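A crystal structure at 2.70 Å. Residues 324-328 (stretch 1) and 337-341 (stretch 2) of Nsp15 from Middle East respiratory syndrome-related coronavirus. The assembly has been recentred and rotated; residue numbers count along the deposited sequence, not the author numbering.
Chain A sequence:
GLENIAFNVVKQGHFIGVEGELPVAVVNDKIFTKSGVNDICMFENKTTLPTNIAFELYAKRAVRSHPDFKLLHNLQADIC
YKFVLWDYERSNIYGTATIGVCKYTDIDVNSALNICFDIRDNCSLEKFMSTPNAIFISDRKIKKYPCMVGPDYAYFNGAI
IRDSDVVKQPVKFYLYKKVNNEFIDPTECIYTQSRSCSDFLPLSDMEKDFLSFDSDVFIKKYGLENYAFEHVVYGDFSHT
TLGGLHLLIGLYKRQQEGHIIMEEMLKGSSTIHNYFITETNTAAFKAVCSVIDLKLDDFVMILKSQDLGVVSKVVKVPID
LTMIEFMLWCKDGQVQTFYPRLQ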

# COMPACT_ATOMS: atom_id res chain seq x y z
N ILE A 324 -32.36 25.97 -9.60
CA ILE A 324 -32.29 25.49 -8.20
C ILE A 324 -33.63 25.56 -7.49
O ILE A 324 -34.32 26.59 -7.53
CB ILE A 324 -31.25 26.28 -7.36
CG1 ILE A 324 -29.86 26.21 -8.01
CG2 ILE A 324 -31.19 25.74 -5.92
CD1 ILE A 324 -29.19 24.85 -7.96
N GLU A 325 -33.98 24.48 -6.80
CA GLU A 325 -35.28 24.34 -6.19
C GLU A 325 -35.19 24.46 -4.70
O GLU A 325 -34.26 23.94 -4.08
CB GLU A 325 -35.90 23.00 -6.54
CG GLU A 325 -36.16 22.86 -8.03
CD GLU A 325 -36.92 21.60 -8.38
OE1 GLU A 325 -37.19 20.77 -7.47
OE2 GLU A 325 -37.24 21.46 -9.58
N PHE A 326 -36.18 25.12 -4.12
CA PHE A 326 -36.31 25.23 -2.69
C PHE A 326 -37.70 24.82 -2.33
O PHE A 326 -38.62 24.99 -3.13
CB PHE A 326 -36.20 26.68 -2.26
CG PHE A 326 -34.91 27.34 -2.63
CD1 PHE A 326 -34.67 27.73 -3.93
CD2 PHE A 326 -33.96 27.63 -1.65
CE1 PHE A 326 -33.48 28.37 -4.26
CE2 PHE A 326 -32.78 28.26 -1.98
CZ PHE A 326 -32.53 28.63 -3.28
N MET A 327 -37.86 24.33 -1.11
CA MET A 327 -39.18 24.24 -0.53
C MET A 327 -39.45 25.53 0.24
O MET A 327 -38.54 26.10 0.85
CB MET A 327 -39.27 23.04 0.39
CG MET A 327 -39.16 21.71 -0.36
SD MET A 327 -40.47 21.49 -1.58
CE MET A 327 -41.94 21.66 -0.57
N LEU A 328 -40.69 26.02 0.16
CA LEU A 328 -41.18 27.12 0.98
C LEU A 328 -42.46 26.72 1.69
O LEU A 328 -43.49 26.51 1.05
CB LEU A 328 -41.45 28.38 0.14
CG LEU A 328 -41.98 29.59 0.95
CD1 LEU A 328 -41.01 30.06 2.03
CD2 LEU A 328 -42.36 30.77 0.04
N THR A 337 -40.57 27.99 7.16
CA THR A 337 -39.21 27.67 6.75
C THR A 337 -39.03 27.75 5.21
O THR A 337 -40.00 27.78 4.46
CB THR A 337 -38.75 26.28 7.27
OG1 THR A 337 -37.37 26.04 6.92
CG2 THR A 337 -39.61 25.17 6.71
N PHE A 338 -37.75 27.81 4.78
CA PHE A 338 -37.36 27.90 3.37
C PHE A 338 -35.96 27.32 3.22
O PHE A 338 -35.01 27.80 3.85
CB PHE A 338 -37.34 29.34 2.94
CG PHE A 338 -36.99 29.55 1.51
CD1 PHE A 338 -35.74 29.99 1.15
CD2 PHE A 338 -37.92 29.38 0.52
CE1 PHE A 338 -35.42 30.23 -0.18
CE2 PHE A 338 -37.62 29.61 -0.81
CZ PHE A 338 -36.36 30.03 -1.16
N TYR A 339 -35.83 26.28 2.39
CA TYR A 339 -34.56 25.57 2.24
C TYR A 339 -34.43 24.99 0.86
O TYR A 339 -35.44 24.74 0.21
CB TYR A 339 -34.45 24.43 3.27
CG TYR A 339 -35.55 23.39 3.19
CD1 TYR A 339 -35.31 22.15 2.62
CD2 TYR A 339 -36.82 23.66 3.68
CE1 TYR A 339 -36.30 21.20 2.53
CE2 TYR A 339 -37.83 22.72 3.60
CZ TYR A 339 -37.56 21.49 3.03
OH TYR A 339 -38.56 20.55 2.96
N PRO A 340 -33.19 24.74 0.42
CA PRO A 340 -32.94 24.04 -0.85
C PRO A 340 -33.28 22.56 -0.75
O PRO A 340 -33.44 22.04 0.33
CB PRO A 340 -31.43 24.21 -1.05
CG PRO A 340 -30.99 25.25 -0.08
CD PRO A 340 -31.92 25.09 1.08
N ARG A 341 -33.40 21.90 -1.90
CA ARG A 341 -33.55 20.45 -1.92
C ARG A 341 -32.50 19.86 -2.82
O ARG A 341 -32.27 18.67 -2.75
CB ARG A 341 -34.94 20.04 -2.37
CG ARG A 341 -35.73 21.14 -3.08
CD ARG A 341 -37.00 20.60 -3.72
NE ARG A 341 -37.65 19.59 -2.88
CZ ARG A 341 -38.65 18.80 -3.28
NH1 ARG A 341 -39.17 18.90 -4.51
NH2 ARG A 341 -39.15 17.90 -2.42

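Residues 324-328 and 337-340 of Nsp15 form neighbouring antiparallel strands, their N-to-C directions 157° apart, with 579 Å² buried between the two stretches. Thr 337 contributes mainly backbone: its O lies 3.5 Å from CD1 of Leu 328, while its OG1 is hydrogen-bonded elsewhere in the structure. Phe 338 faces Leu 328 in a non-hydrogen-bonded pair, CA to CA 4.6 Å, and the two side chains share one side of the sheet, where Leu 328 CD1 packs 3.5 Å from Phe 338 CD2. The Phe 338 ring also reaches Phe 326, CE1 to Phe 326 CD2 at 3.3 Å; the two ring planes are nearly parallel, 9° apart, but slid so that they barely overlap, with centroids at 4.7 Å. Phe 338 CA makes a CA-H...O contact of 3.3 Å with Met 327 O, an acceptor that also takes the Tyr 339 amide. Tyr 339 and Met 327 form the hydrogen-bonded pair: Met 327 N donates to Tyr 339 O at 2.8 Å, and Tyr 339 N donates to Met 327 O at 3.1 Å. Their side chains lie together on the other side of the sheet, where Met 327 CB sits over a face of the tyrosine ring, 3.9 Å from the centroid of Tyr 339, in a CH-pi contact. Pro 340 has no amide hydrogen to donate, and it occupies a non-hydrogen-bonded position opposite Phe 326, CA to CA 4.0 Å. The side chains diverge, yet Pro 340 CG still lies 4.0 Å from Phe 326 CE2. At Arg 341 the backbone ladder gains another bond, N to Glu 325 O at 3.1 Å. Met 327 SD lies over one face of its guanidinium, and Glu 325 OE1 approaches the edge; at 4.0 Å from Arg 341 NH1, that oxygen is near enough for electrostatic attraction but beyond a salt bridge.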